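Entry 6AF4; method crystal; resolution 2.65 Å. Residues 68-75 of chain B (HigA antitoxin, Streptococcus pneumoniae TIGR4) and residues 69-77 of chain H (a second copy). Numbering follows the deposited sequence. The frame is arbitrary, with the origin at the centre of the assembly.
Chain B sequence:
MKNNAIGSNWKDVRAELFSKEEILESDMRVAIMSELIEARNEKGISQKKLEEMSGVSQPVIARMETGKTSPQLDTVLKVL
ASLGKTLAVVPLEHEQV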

ATOM      1  N   LYS B  68      -0.460  -9.404  12.513  1.00 68.98           N
ATOM      2  CA  LYS B  68      -1.905  -9.434  12.625  1.00 70.86           C
ATOM      3  C   LYS B  68      -2.539  -8.450  11.647  1.00 77.68           C
ATOM      4  O   LYS B  68      -3.602  -8.735  11.093  1.00 71.50           O
ATOM      5  CB  LYS B  68      -2.358  -9.118  14.058  1.00 70.96           C
ATOM      6  CG  LYS B  68      -2.311 -10.296  15.025  1.00 68.44           C
ATOM      7  CD  LYS B  68      -3.598 -10.373  15.842  1.00 75.98           C
ATOM      8  CE  LYS B  68      -3.415 -11.168  17.129  1.00 86.25           C
ATOM      9  NZ  LYS B  68      -4.690 -11.274  17.898  1.00 75.28           N
ATOM     10  N   THR B  69      -1.902  -7.298  11.414  1.00 77.90           N
ATOM     11  CA  THR B  69      -2.650  -6.247  10.736  1.00 73.25           C
ATOM     12  C   THR B  69      -2.196  -5.681   9.381  1.00 72.30           C
ATOM     13  O   THR B  69      -2.575  -6.212   8.337  1.00 71.01           O
ATOM     14  CB  THR B  69      -2.746  -5.017  11.677  1.00 78.33           C
ATOM     15  OG1 THR B  69      -1.472  -4.367  11.752  1.00 73.69           O
ATOM     16  CG2 THR B  69      -3.175  -5.435  13.078  1.00 73.31           C
ATOM     17  N   SER B  70      -1.220  -4.775   9.329  1.00 77.53           N
ATOM     18  CA  SER B  70      -1.282  -3.678   8.349  1.00 72.97           C
ATOM     19  C   SER B  70      -0.920  -3.983   6.897  1.00 75.45           C
ATOM     20  O   SER B  70      -1.850  -4.139   6.119  1.00 80.97           O
ATOM     21  CB  SER B  70      -0.426  -2.514   8.812  1.00 71.21           C
ATOM     22  OG  SER B  70       0.585  -2.945   9.696  1.00 70.00           O
ATOM     23  N   PRO B  71       0.339  -4.209   6.519  1.00 65.03           N
ATOM     24  CA  PRO B  71       1.503  -3.351   6.797  1.00 64.58           C
ATOM     25  C   PRO B  71       1.223  -1.953   6.216  1.00 64.23           C
ATOM     26  O   PRO B  71       0.377  -1.847   5.324  1.00 64.45           O
ATOM     27  CB  PRO B  71       2.648  -4.047   6.056  1.00 60.58           C
ATOM     28  CG  PRO B  71       1.976  -4.789   4.962  1.00 61.31           C
ATOM     29  CD  PRO B  71       0.697  -5.283   5.575  1.00 62.85           C
ATOM     30  N   GLN B  72       1.879  -0.906   6.710  1.00 57.19           N
ATOM     31  CA  GLN B  72       1.628   0.449   6.203  1.00 56.40           C
ATOM     32  C   GLN B  72       2.106   0.623   4.760  1.00 56.97           C
ATOM     33  O   GLN B  72       2.995  -0.091   4.299  1.00 56.14           O
ATOM     34  CB  GLN B  72       2.296   1.496   7.096  1.00 58.72           C
ATOM     35  CG  GLN B  72       1.440   1.964   8.261  1.00 58.36           C
ATOM     36  CD  GLN B  72       2.172   2.940   9.162  1.00 67.04           C
ATOM     37  OE1 GLN B  72       3.222   2.620   9.719  1.00 69.54           O
ATOM     38  NE2 GLN B  72       1.621   4.141   9.307  1.00 62.37           N
ATOM     39  N   LEU B  73       1.520   1.589   4.058  1.00 51.22           N
ATOM     40  CA  LEU B  73       1.765   1.758   2.628  1.00 54.35           C
ATOM     41  C   LEU B  73       3.182   2.218   2.309  1.00 56.32           C
ATOM     42  O   LEU B  73       3.828   1.670   1.414  1.00 53.16           O
ATOM     43  CB  LEU B  73       0.759   2.746   2.031  1.00 59.18           C
ATOM     44  CG  LEU B  73       0.793   2.898   0.510  1.00 52.67           C
ATOM     45  CD1 LEU B  73       0.842   1.540  -0.176  1.00 48.36           C
ATOM     46  CD2 LEU B  73      -0.412   3.687   0.033  1.00 46.99           C
ATOM     47  N   ASP B  74       3.662   3.227   3.030  1.00 56.24           N
ATOM     48  CA  ASP B  74       5.007   3.749   2.807  1.00 55.81           C
ATOM     49  C   ASP B  74       6.056   2.678   3.092  1.00 56.42           C
ATOM     50  O   ASP B  74       7.073   2.593   2.400  1.00 54.48           O
ATOM     51  CB  ASP B  74       5.261   4.984   3.675  1.00 54.20           C
ATOM     52  CG  ASP B  74       5.144   4.689   5.160  1.00 68.54           C
ATOM     53  OD1 ASP B  74       4.466   3.703   5.521  1.00 71.29           O
ATOM     54  OD2 ASP B  74       5.729   5.445   5.966  1.00 72.53           O
ATOM     55  N   THR B  75       5.794   1.860   4.107  1.00 54.29           N
ATOM     56  CA  THR B  75       6.698   0.781   4.484  1.00 53.25           C
ATOM     57  C   THR B  75       6.813  -0.247   3.366  1.00 50.49           C
ATOM     58  O   THR B  75       7.903  -0.724   3.057  1.00 55.07           O
ATOM     59  CB  THR B  75       6.233   0.076   5.766  1.00 56.45           C
ATOM     60  OG1 THR B  75       5.990   1.049   6.789  1.00 62.88           O
ATOM     61  CG2 THR B  75       7.296  -0.884   6.244  1.00 63.02           C
TER
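Chain H 69-77: TSPQLDTVL

The two copies meet through a single β-bridge centred on the same residue of each chain, Gln72(B) against Gln72(H), placed immediately before a helix in both. The CA atoms of Gln72(B) and Gln72(H) lie 4.4 Å apart, and those of Leu73(B) and Leu73(H) 5.6 Å. Gln72 is the one residue bridged to its own counterpart, and the contacts flanking it differ between the chains.

Chain H approaches in an extended conformation from Thr69(H) to Gln72(H), with phi/psi of -119/134, -69/138, -73/158 and -74/149, then turns into a helix that begins at Leu73(H) and continues beyond Leu77(H). Thr75(H) OG1 donates to Gln72(H) O at 2.8 Å, and Val76(H) N reaches the same oxygen at 3.3 Å. In chain B only Pro71(B) and Gln72(B) are comparably extended; Thr69(B) and Ser70(B) have psi values of -80° and -72°.

Two reciprocal hydrogen bonds hold the bridge, in the pattern of an antiparallel pair. Leu73(B) N donates to Pro71(H) O at 2.9 Å, while the return bond, from Leu73(H) N to Pro71(B) O, is weak at 3.3 Å. Ser70(H) adds to the asymmetry: its CB points toward chain B, and its t rotamer places OG 2.9 Å from Asp74(B) N, which donates to it at the first turn of the B helix. Ser70(H) O is also engaged, accepting from Gln72(B) NE2 at 2.9 Å. Gln72(H) instead extends its side chain along Ser70(B), with OE1 3.3 Å from Ser70(B) CA.

Beside this polar network, the CA-to-CB bond of Leu73(B) points toward chain H, and the side chain packs CD1 against Leu73(H) CD1 at 4.3 Å and CD2 against Val76(H) CG2 at 4.2 Å. The two stretches together bury 519 Å².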

ATOM      1  N   THR H  69       0.032  10.344   8.445  1.00 75.48           N
ATOM      2  CA  THR H  69       0.395   8.961   8.746  1.00 73.02           C
ATOM      3  C   THR H  69      -0.036   8.065   7.589  1.00 68.62           C
ATOM      4  O   THR H  69      -1.154   8.179   7.090  1.00 67.28           O
ATOM      5  CB  THR H  69      -0.244   8.452  10.057  1.00 72.35           C
ATOM      6  OG1 THR H  69      -1.593   8.034   9.811  1.00 80.69           O
ATOM      7  CG2 THR H  69      -0.225   9.533  11.131  1.00 69.82           C
ATOM      8  N   SER H  70       0.859   7.180   7.161  1.00 65.91           N
ATOM      9  CA  SER H  70       0.587   6.320   6.016  1.00 60.63           C
ATOM     10  C   SER H  70      -0.497   5.295   6.350  1.00 58.85           C
ATOM     11  O   SER H  70      -0.458   4.663   7.405  1.00 61.97           O
ATOM     12  CB  SER H  70       1.872   5.620   5.562  1.00 55.82           C
ATOM     13  OG  SER H  70       1.668   4.877   4.373  1.00 58.62           O
ATOM     14  N   PRO H  71      -1.409   5.070   5.434  1.00 58.05           N
ATOM     15  CA  PRO H  71      -2.493   4.118   5.623  1.00 62.42           C
ATOM     16  C   PRO H  71      -2.116   2.646   5.566  1.00 63.44           C
ATOM     17  O   PRO H  71      -1.084   2.269   5.078  1.00 58.56           O
ATOM     18  CB  PRO H  71      -3.449   4.460   4.497  1.00 53.61           C
ATOM     19  CG  PRO H  71      -2.620   5.146   3.515  1.00 62.15           C
ATOM     20  CD  PRO H  71      -1.684   5.958   4.317  1.00 59.86           C
ATOM     21  N   GLN H  72      -2.948   1.825   6.166  1.00 65.40           N
ATOM     22  CA  GLN H  72      -2.791   0.410   6.049  1.00 65.78           C
ATOM     23  C   GLN H  72      -3.235  -0.028   4.674  1.00 71.58           C
ATOM     24  O   GLN H  72      -4.119   0.536   4.079  1.00 80.45           O
ATOM     25  CB  GLN H  72      -3.531  -0.290   7.174  1.00 69.85           C
ATOM     26  CG  GLN H  72      -3.106   0.240   8.535  1.00 77.46           C
ATOM     27  CD  GLN H  72      -3.602  -0.577   9.708  1.00 88.09           C
ATOM     28  OE1 GLN H  72      -3.654  -1.797   9.660  1.00 80.16           O
ATOM     29  NE2 GLN H  72      -3.957   0.106  10.779  1.00 93.40           N
ATOM     30  N   LEU H  73      -2.616  -1.059   4.175  1.00 62.25           N
ATOM     31  CA  LEU H  73      -2.837  -1.489   2.834  1.00 60.82           C
ATOM     32  C   LEU H  73      -4.269  -1.897   2.597  1.00 56.88           C
ATOM     33  O   LEU H  73      -4.762  -1.769   1.515  1.00 60.73           O
ATOM     34  CB  LEU H  73      -1.889  -2.623   2.536  1.00 67.29           C
ATOM     35  CG  LEU H  73      -1.822  -3.162   1.132  1.00 66.92           C
ATOM     36  CD1 LEU H  73      -1.409  -2.077   0.161  1.00 61.06           C
ATOM     37  CD2 LEU H  73      -0.793  -4.266   1.167  1.00 64.31           C
ATOM     38  N   ASP H  74      -4.906  -2.455   3.603  1.00 68.62           N
ATOM     39  CA  ASP H  74      -6.224  -3.010   3.492  1.00 63.31           C
ATOM     40  C   ASP H  74      -7.262  -1.940   3.296  1.00 56.29           C
ATOM     41  O   ASP H  74      -8.174  -2.096   2.528  1.00 51.74           O
ATOM     42  CB  ASP H  74      -6.517  -3.900   4.684  1.00 62.81           C
ATOM     43  CG  ASP H  74      -5.821  -5.226   4.586  1.00 71.07           C
ATOM     44  OD1 ASP H  74      -5.468  -5.635   3.473  1.00 66.79           O
ATOM     45  OD2 ASP H  74      -5.618  -5.858   5.623  1.00 68.77           O
ATOM     46  N   THR H  75      -7.095  -0.842   4.006  1.00 54.88           N
ATOM     47  CA  THR H  75      -7.996   0.293   3.905  1.00 56.60           C
ATOM     48  C   THR H  75      -7.874   0.971   2.543  1.00 57.06           C
ATOM     49  O   THR H  75      -8.878   1.360   1.945  1.00 62.31           O
ATOM     50  CB  THR H  75      -7.713   1.321   5.012  1.00 55.82           C
ATOM     51  OG1 THR H  75      -6.407   1.882   4.821  1.00 73.07           O
ATOM     52  CG2 THR H  75      -7.772   0.658   6.378  1.00 53.88           C
ATOM     53  N   VAL H  76      -6.642   1.108   2.057  1.00 53.29           N
ATOM     54  CA  VAL H  76      -6.386   1.712   0.753  1.00 52.85           C
ATOM     55  C   VAL H  76      -7.068   0.919  -0.354  1.00 49.27           C
ATOM     56  O   VAL H  76      -7.731   1.490  -1.220  1.00 48.74           O
ATOM     57  CB  VAL H  76      -4.873   1.801   0.447  1.00 58.42           C
ATOM     58  CG1 VAL H  76      -4.638   2.336  -0.961  1.00 47.76           C
ATOM     59  CG2 VAL H  76      -4.175   2.674   1.466  1.00 54.65           C
ATOM     60  N   LEU H  77      -6.901  -0.400  -0.315  1.00 55.14           N
ATOM     61  CA  LEU H  77      -7.512  -1.287  -1.300  1.00 56.06           C
ATOM     62  C   LEU H  77      -9.036  -1.227  -1.249  1.00 56.57           C
ATOM     63  O   LEU H  77      -9.700  -1.336  -2.280  1.00 54.61           O
ATOM     64  CB  LEU H  77      -7.035  -2.727  -1.089  1.00 57.41           C
ATOM     65  CG  LEU H  77      -5.574  -3.028  -1.431  1.00 60.49           C
ATOM     66  CD1 LEU H  77      -5.149  -4.375  -0.857  1.00 63.82           C
ATOM     67  CD2 LEU H  77      -5.355  -2.992  -2.935  1.00 65.71           C
TER